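Local coordinates for diacylglycerol O-acyltransferase (Marinobacter hydrocarbonoclasticus, PDB 6CHJ), which probably transfers the acyl group of an acyl-CoA to a diacylglycerol, giving triacylglycerol, as a member of the wax ester synthase/diacylglycerol acyltransferase family, at residues Tyr441-Gln444 / Gly445-Leu449; Cys247-Arg250 / Ile251-Cys255; Gly323-Leu326 / Leu327-His331. All coordinates share one frame; numbering follows the deposited sequence.

Contact 1. Residues Tyr441-Gln444 / Gly445-Leu449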
loop_
_atom_site.group_PDB
_atom_site.type_symbol
_atom_site.label_atom_id
_atom_site.label_comp_id
_atom_site.label_asym_id
_atom_site.label_seq_id
_atom_site.Cartn_x
_atom_site.Cartn_y
_atom_site.Cartn_z
ATOM N N TYR B 441 -5.545 15.921 -23.566
ATOM C CA TYR B 441 -4.650 15.954 -24.718
ATOM C C TYR B 441 -4.989 14.849 -25.710
ATOM O O TYR B 441 -4.875 15.049 -26.927
ATOM C CB TYR B 441 -3.194 15.852 -24.265
ATOM C CG TYR B 441 -2.750 16.951 -23.312
ATOM C CD1 TYR B 441 -3.484 18.130 -23.180
ATOM C CD2 TYR B 441 -1.585 16.810 -22.550
ATOM C CE1 TYR B 441 -3.080 19.135 -22.319
ATOM C CE2 TYR B 441 -1.173 17.815 -21.683
ATOM C CZ TYR B 441 -1.934 18.976 -21.570
ATOM O OH TYR B 441 -1.545 19.974 -20.708
ATOM N N LEU B 442 -5.410 13.679 -25.221
ATOM C CA LEU B 442 -5.911 12.660 -26.140
ATOM C C LEU B 442 -7.157 13.160 -26.853
ATOM O O LEU B 442 -7.309 12.975 -28.068
ATOM C CB LEU B 442 -6.229 11.356 -25.409
ATOM C CG LEU B 442 -5.123 10.504 -24.789
ATOM C CD1 LEU B 442 -5.691 9.637 -23.635
ATOM C CD2 LEU B 442 -4.419 9.649 -25.830
ATOM N N GLU B 443 -8.060 13.799 -26.105
ATOM C CA GLU B 443 -9.328 14.221 -26.678
ATOM C C GLU B 443 -9.099 15.339 -27.687
ATOM O O GLU B 443 -9.715 15.359 -28.756
ATOM C CB GLU B 443 -10.290 14.631 -25.547
ATOM C CG GLU B 443 -11.507 15.465 -25.968
ATOM C CD GLU B 443 -12.441 14.737 -26.943
ATOM O OE1 GLU B 443 -12.518 13.487 -26.898
ATOM O OE2 GLU B 443 -13.104 15.420 -27.758
ATOM N N GLN B 444 -8.160 16.232 -27.391
ATOM C CA GLN B 444 -7.798 17.283 -28.322
ATOM C C GLN B 444 -7.143 16.700 -29.584
ATOM O O GLN B 444 -7.374 17.194 -30.701
ATOM C CB GLN B 444 -6.883 18.275 -27.599
ATOM C CG GLN B 444 -6.366 19.444 -28.438
ATOM C CD GLN B 444 -5.059 20.010 -27.916
ATOM O OE1 GLN B 444 -4.536 19.550 -26.893
ATOM N NE2 GLN B 444 -4.516 21.004 -28.616
ATOM N N GLY B 445 -6.340 15.633 -29.430
ATOM C CA GLY B 445 -5.743 14.987 -30.592
ATOM C C GLY B 445 -6.785 14.426 -31.545
ATOM O O GLY B 445 -6.641 14.519 -32.767
ATOM N N LEU B 446 -7.871 13.868 -30.999
ATOM C CA LEU B 446 -8.929 13.348 -31.857
ATOM C C LEU B 446 -9.754 14.486 -32.478
ATOM O O LEU B 446 -10.147 14.415 -33.648
ATOM C CB LEU B 446 -9.803 12.397 -31.048
ATOM C CG LEU B 446 -10.973 11.706 -31.746
ATOM C CD1 LEU B 446 -10.452 10.784 -32.826
ATOM C CD2 LEU B 446 -11.795 10.930 -30.733
ATOM N N ALA B 447 -10.016 15.549 -31.712
ATOM C CA ALA B 447 -10.793 16.658 -32.246
ATOM C C ALA B 447 -10.025 17.410 -33.334
ATOM O O ALA B 447 -10.639 17.937 -34.266
ATOM C CB ALA B 447 -11.206 17.593 -31.106
ATOM N N GLU B 448 -8.695 17.475 -33.232
ATOM C CA GLU B 448 -7.896 18.145 -34.257
ATOM C C GLU B 448 -8.017 17.422 -35.590
ATOM O O GLU B 448 -8.167 18.055 -36.644
ATOM C CB GLU B 448 -6.431 18.211 -33.830
ATOM C CG GLU B 448 -6.059 19.409 -32.976
ATOM C CD GLU B 448 -4.569 19.675 -32.997
ATOM O OE1 GLU B 448 -3.885 19.050 -33.835
ATOM O OE2 GLU B 448 -4.080 20.508 -32.199
ATOM N N LEU B 449 -7.926 16.088 -35.565
ATOM C CA LEU B 449 -8.220 15.300 -36.757
ATOM C C LEU B 449 -9.647 15.547 -37.237
ATOM O O LEU B 449 -9.901 15.616 -38.444
ATOM C CB LEU B 449 -8.003 13.811 -36.480
ATOM C CG LEU B 449 -6.570 13.320 -36.288
ATOM C CD1 LEU B 449 -6.543 11.816 -35.907
ATOM C CD2 LEU B 449 -5.785 13.583 -37.550
#

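Contact 2. Residues Cys247-Arg250 / Ile251-Cys255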
loop_
_atom_site.group_PDB
_atom_site.type_symbol
_atom_site.label_atom_id
_atom_site.label_comp_id
_atom_site.label_asym_id
_atom_site.label_seq_id
_atom_site.Cartn_x
_atom_site.Cartn_y
_atom_site.Cartn_z
ATOM N N CYS B 247 -15.903 7.318 -27.767
ATOM C CA CYS B 247 -16.868 6.552 -28.547
ATOM C C CYS B 247 -16.234 6.013 -29.820
ATOM O O CYS B 247 -15.569 6.746 -30.556
ATOM C CB CYS B 247 -18.090 7.390 -28.912
ATOM S SG CYS B 247 -19.145 6.464 -30.074
ATOM N N LEU B 248 -16.481 4.733 -30.095
ATOM C CA LEU B 248 -15.871 4.061 -31.240
ATOM C C LEU B 248 -16.278 4.704 -32.572
ATOM O O LEU B 248 -15.413 5.043 -33.391
ATOM C CB LEU B 248 -16.251 2.582 -31.217
ATOM C CG LEU B 248 -15.351 1.554 -31.881
ATOM C CD1 LEU B 248 -13.893 1.987 -31.820
ATOM C CD2 LEU B 248 -15.562 0.195 -31.218
ATOM N N LYS B 249 -17.586 4.873 -32.822
ATOM C CA LYS B 249 -17.987 5.360 -34.147
ATOM C C LYS B 249 -17.515 6.783 -34.381
ATOM O O LYS B 249 -17.247 7.167 -35.529
ATOM C CB LYS B 249 -19.507 5.251 -34.365
ATOM C CG LYS B 249 -20.012 6.053 -35.609
ATOM C CD LYS B 249 -19.329 5.625 -36.956
ATOM C CE LYS B 249 -19.393 6.746 -38.024
ATOM N NZ LYS B 249 -18.525 6.505 -39.224
ATOM N N ARG B 250 -17.364 7.566 -33.317
ATOM C CA ARG B 250 -16.650 8.827 -33.470
ATOM C C ARG B 250 -15.270 8.592 -34.073
ATOM O O ARG B 250 -14.843 9.315 -34.980
ATOM C CB ARG B 250 -16.541 9.536 -32.119
ATOM C CG ARG B 250 -15.676 10.758 -32.143
ATOM C CD ARG B 250 -15.753 11.565 -30.831
ATOM N NE ARG B 250 -14.930 12.768 -30.966
ATOM C CZ ARG B 250 -14.292 13.381 -29.979
ATOM N NH1 ARG B 250 -14.365 12.913 -28.737
ATOM N NH2 ARG B 250 -13.577 14.475 -30.243
ATOM N N ILE B 251 -14.581 7.545 -33.620
ATOM C CA ILE B 251 -13.234 7.255 -34.105
ATOM C C ILE B 251 -13.281 6.603 -35.482
ATOM O O ILE B 251 -12.407 6.834 -36.324
ATOM C CB ILE B 251 -12.496 6.375 -33.070
ATOM C CG1 ILE B 251 -12.023 7.210 -31.883
ATOM C CG2 ILE B 251 -11.334 5.613 -33.679
ATOM C CD1 ILE B 251 -11.401 6.350 -30.770
ATOM N N ARG B 252 -14.289 5.771 -35.736
ATOM C CA ARG B 252 -14.439 5.198 -37.071
ATOM C C ARG B 252 -14.687 6.285 -38.118
ATOM O O ARG B 252 -14.149 6.217 -39.229
ATOM C CB ARG B 252 -15.565 4.167 -37.081
ATOM C CG ARG B 252 -15.064 2.739 -37.117
ATOM C CD ARG B 252 -16.224 1.771 -37.205
ATOM N NE ARG B 252 -16.497 1.074 -35.946
ATOM C CZ ARG B 252 -17.505 1.376 -35.132
ATOM N NH1 ARG B 252 -18.327 2.374 -35.430
ATOM N NH2 ARG B 252 -17.691 0.684 -34.018
ATOM N N ALA B 253 -15.482 7.306 -37.777
ATOM C CA ALA B 253 -15.670 8.430 -38.690
ATOM C C ALA B 253 -14.333 9.024 -39.115
ATOM O O ALA B 253 -14.143 9.377 -40.285
ATOM C CB ALA B 253 -16.545 9.499 -38.037
ATOM N N VAL B 254 -13.379 9.113 -38.187
ATOM C CA VAL B 254 -12.078 9.652 -38.549
ATOM C C VAL B 254 -11.319 8.648 -39.414
ATOM O O VAL B 254 -10.551 9.039 -40.305
ATOM C CB VAL B 254 -11.317 10.056 -37.272
ATOM C CG1 VAL B 254 -9.854 10.481 -37.574
ATOM C CG2 VAL B 254 -12.085 11.169 -36.562
ATOM N N CYS B 255 -11.561 7.350 -39.207
ATOM C CA CYS B 255 -10.925 6.325 -40.031
ATOM C C CYS B 255 -11.317 6.463 -41.491
ATOM O O CYS B 255 -10.463 6.413 -42.385
ATOM C CB CYS B 255 -11.316 4.938 -39.542
ATOM S SG CYS B 255 -10.455 4.485 -38.104
#

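Contact 3. Residues Gly323-Leu326 / Leu327-His331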
loop_
_atom_site.group_PDB
_atom_site.type_symbol
_atom_site.label_atom_id
_atom_site.label_comp_id
_atom_site.label_asym_id
_atom_site.label_seq_id
_atom_site.Cartn_x
_atom_site.Cartn_y
_atom_site.Cartn_z
ATOM N N GLY B 323 -3.178 15.507 -39.364
ATOM C CA GLY B 323 -3.348 14.579 -40.475
ATOM C C GLY B 323 -2.027 14.027 -40.981
ATOM O O GLY B 323 -1.923 12.850 -41.327
ATOM N N GLU B 324 -1.000 14.864 -41.018
ATOM C CA GLU B 324 0.330 14.391 -41.374
ATOM C C GLU B 324 0.817 13.327 -40.385
ATOM O O GLU B 324 1.301 12.256 -40.787
ATOM C CB GLU B 324 1.281 15.585 -41.419
ATOM C CG GLU B 324 2.557 15.337 -42.174
ATOM C CD GLU B 324 3.562 16.439 -41.949
ATOM O OE1 GLU B 324 4.782 16.170 -42.087
ATOM O OE2 GLU B 324 3.131 17.569 -41.618
ATOM N N ARG B 325 0.657 13.598 -39.079
ATOM C CA ARG B 325 1.131 12.666 -38.057
ATOM C C ARG B 325 0.370 11.343 -38.101
ATOM O O ARG B 325 0.986 10.270 -38.050
ATOM C CB ARG B 325 1.033 13.294 -36.670
ATOM C CG ARG B 325 2.041 12.693 -35.695
ATOM C CD ARG B 325 1.949 13.292 -34.303
ATOM N NE ARG B 325 1.865 14.745 -34.364
ATOM C CZ ARG B 325 0.778 15.443 -34.053
ATOM N NH1 ARG B 325 -0.329 14.820 -33.659
ATOM N NH2 ARG B 325 0.802 16.762 -34.143
ATOM N N LEU B 326 -0.956 11.392 -38.227
ATOM C CA LEU B 326 -1.707 10.149 -38.346
ATOM C C LEU B 326 -1.184 9.286 -39.498
ATOM O O LEU B 326 -0.934 8.090 -39.319
ATOM C CB LEU B 326 -3.191 10.454 -38.516
ATOM C CG LEU B 326 -4.060 9.304 -39.010
ATOM C CD1 LEU B 326 -4.144 8.198 -37.970
ATOM C CD2 LEU B 326 -5.466 9.838 -39.374
ATOM N N LEU B 327 -0.962 9.883 -40.680
ATOM C CA LEU B 327 -0.606 9.072 -41.849
ATOM C C LEU B 327 0.836 8.571 -41.799
ATOM O O LEU B 327 1.099 7.417 -42.165
ATOM C CB LEU B 327 -0.846 9.853 -43.141
ATOM C CG LEU B 327 -2.265 10.391 -43.259
ATOM C CD1 LEU B 327 -2.283 11.505 -44.293
ATOM C CD2 LEU B 327 -3.240 9.279 -43.598
ATOM N N LYS B 328 1.781 9.402 -41.347
ATOM C CA LYS B 328 3.125 8.882 -41.106
ATOM C C LYS B 328 3.108 7.758 -40.071
ATOM O O LYS B 328 3.916 6.826 -40.164
ATOM C CB LYS B 328 4.071 10.000 -40.664
ATOM C CG LYS B 328 4.183 11.143 -41.656
ATOM C CD LYS B 328 5.586 11.726 -41.683
ATOM C CE LYS B 328 5.624 13.037 -42.464
ATOM N NZ LYS B 328 6.856 13.834 -42.169
ATOM N N ILE B 329 2.201 7.826 -39.086
ATOM C CA ILE B 329 2.039 6.722 -38.140
ATOM C C ILE B 329 1.441 5.512 -38.846
ATOM O O ILE B 329 1.886 4.373 -38.645
ATOM C CB ILE B 329 1.178 7.154 -36.928
ATOM C CG1 ILE B 329 1.950 8.107 -36.007
ATOM C CG2 ILE B 329 0.706 5.942 -36.132
ATOM C CD1 ILE B 329 1.066 9.007 -35.140
ATOM N N HIS B 330 0.433 5.738 -39.693
ATOM C CA HIS B 330 -0.257 4.633 -40.349
ATOM C C HIS B 330 0.699 3.831 -41.229
ATOM O O HIS B 330 0.827 2.609 -41.075
ATOM C CB HIS B 330 -1.438 5.172 -41.163
ATOM C CG HIS B 330 -1.851 4.287 -42.297
ATOM N ND1 HIS B 330 -2.179 4.782 -43.542
ATOM C CD2 HIS B 330 -2.010 2.944 -42.373
ATOM C CE1 HIS B 330 -2.510 3.781 -44.338
ATOM N NE2 HIS B 330 -2.406 2.653 -43.655
ATOM N N HIS B 331 1.382 4.509 -42.164
ATOM C CA HIS B 331 2.316 3.809 -43.037
ATOM C C HIS B 331 3.492 3.253 -42.251
ATOM O O HIS B 331 3.992 2.165 -42.572
ATOM C CB HIS B 331 2.797 4.737 -44.165
ATOM C CG HIS B 331 1.752 5.012 -45.205
ATOM N ND1 HIS B 331 1.317 6.287 -45.506
ATOM C CD2 HIS B 331 1.035 4.172 -45.990
ATOM C CE1 HIS B 331 0.381 6.218 -46.439
ATOM N NE2 HIS B 331 0.191 4.948 -46.751
#

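Contact 1. Residues Tyr441-Gln444 / Gly445-Leu449
Gly-445, Leu-446, Ala-447 and Glu-448 each give their amide to the carbonyl four residues back, carrying one alpha helix through both segments without a break, as where Glu-448 N meets Gln-444 O at 2.9 Å. Against this regular backbone pattern, the side chains illustrate how differently two sides of a helix can be used. On the partly exposed side, Gln-444 and Glu-448 run side by side in the same direction. Gln-444 has CG anti to its amide nitrogen (chi1 179°) and Glu-448 has CG beside its own (chi1 -87°), a combination that brings both extended chains together. Their amide and carboxylate planes are turned 79° apart, and Gln-444 NE2 stands 3.6 Å from Glu-448 OE2, a loose polar approach. The aliphatic root of the glutamate is closer in, with Glu-448 CG 3.4 Å from Gln-444 O. Ala-447 offers just a methyl, whose CB lies 3.6 Å from Glu-443 O. The Glu-443 chain bends forward along the helix, bringing OE2 to 4.4 Å from that same Ala-447 CB, but its main partner is Arg-250, with which OE1 forms a salt bridge, while Trp-246 adds a weak hydrogen bond to OE1. Leu-442 and Leu-446, one turn apart, both rest on Trp-246. Leu-442 also touches Ala-273 of helix 262-280, and Leu-449 reaches Ala-322 and Leu-326 of helix 322-338. A buried leucine ridge with a polar, partly exposed back is the signature of an amphipathic surface helix, here helix 437-453, packed beside edge strand 239-247 and among neighbouring helices.

Contact 2. Residues Cys247-Arg250 / Ile251-Cys255
Arg-252 turns its guanidinium back over the preceding turn, where it meets the side chains of Leu-248 and Lys-249. NH2 of Arg-252 sits 3.3 Å from Leu-248 CG, and NH1 lies 3.3 Å from Lys-249 CB, the lysine chain crossing the arginine nearly perpendicularly. Leu-248 C lies over one guanidinium face, off its centre. A bend in the arginine chain (chi3 -105°) makes this return possible. Lys-249, itself bent at chi2, runs the other way: its NZ passes 3.5 Å from Ala-253 CA and forms a salt bridge with Glu-256, keeping its charge 5.6 Å from Arg-252 NH1.

Beneath these chains, Arg-252 N donates to Leu-248 O at 2.7 Å in the carbonyl plane, and Ala-253 N to Lys-249 O at 2.9 Å. Ile-251 N is shared between two weak bonds, to Cys-247 O and Leu-248 O. Farther out, Arg-250 extends toward helix 437-453, where Glu-443 and Glu-450 take its charge, while Ile-251 packs on Val-265 and Met-269. With Cys-247 at the N-cap, these are the first two turns of helix 248-258, which starts directly at the end of edge strand 239-247.

Contact 3. Residues Gly323-Leu326 / Leu327-His331
Lys-328 and Glu-324 are joined twice, once through the backbone and once through their side chains. Lys-328 N donates to Glu-324 O at 2.9 Å with an almost straight N-H (175°), and Lys-328 NZ completes a salt bridge to Glu-324 OE1 at 3.1 Å, weak as a hydrogen bond. The glutamate is extended, its CG swung opposite the backbone nitrogen (chi1 -162°), whereas the lysine bends at chi2; the two chains therefore lie alongside each other, heading the same way. The other backbone carbonyls of the first segment each accept a bond as well. Gly-323 O receives Leu-327 N at 3.2 Å, Arg-325 O receives Ile-329 N at 2.9 Å, and Leu-326 O receives His-330 N at 2.7 Å, the last in the carbonyl plane. Aliphatic groups also press close on these acceptors: Leu-327 CG, for example, comes to 3.1 Å from Gly-323 O, and Ile-329 CD1 to 3.2 Å from Arg-325 O. That isoleucine methyl also runs beside the arginine stem, 3.9 Å from Arg-325 CG. With an alanine here in place of Ile-329 the CD1 methyl is gone, which would probably leave a gap beside the Arg-325 stem and lose the packing on His-316 and Ala-271. Beyond the stem, Arg-325 NE is hydrogen-bonded to Val-319 O and NH2 is hydrogen-bonded too, with Arg-275 as a nearby like charge, while His-330 turns its ring away from the preceding turn and bonds Glu-334 through NE2. The spacing of four between Glu-324 and Lys-328 makes theirs the i to i+4 salt bridge of an alpha helix, here on the outer side of helix 322-338, whose buried side packs against helix 262-280, with Leu-326 on Ala-268.

The three contacts are single stretches of three different helices that follow one another along the chain in the order contact 2, contact 3, contact 1. Contact 1, on the last helix, 437-453, joins the set: its centre is about 12 Å from that of contact 2 and about 14 Å from that of contact 3, and it touches both. Contacts 2 and 3 have centres about 16 Å apart and do not touch, but both rest on helix 262-280. Contact 2 belongs to the catalytic domain part of the sequence and contacts 1 and 3 to the C-terminal domain part, so the chain's final helix meets residues from both.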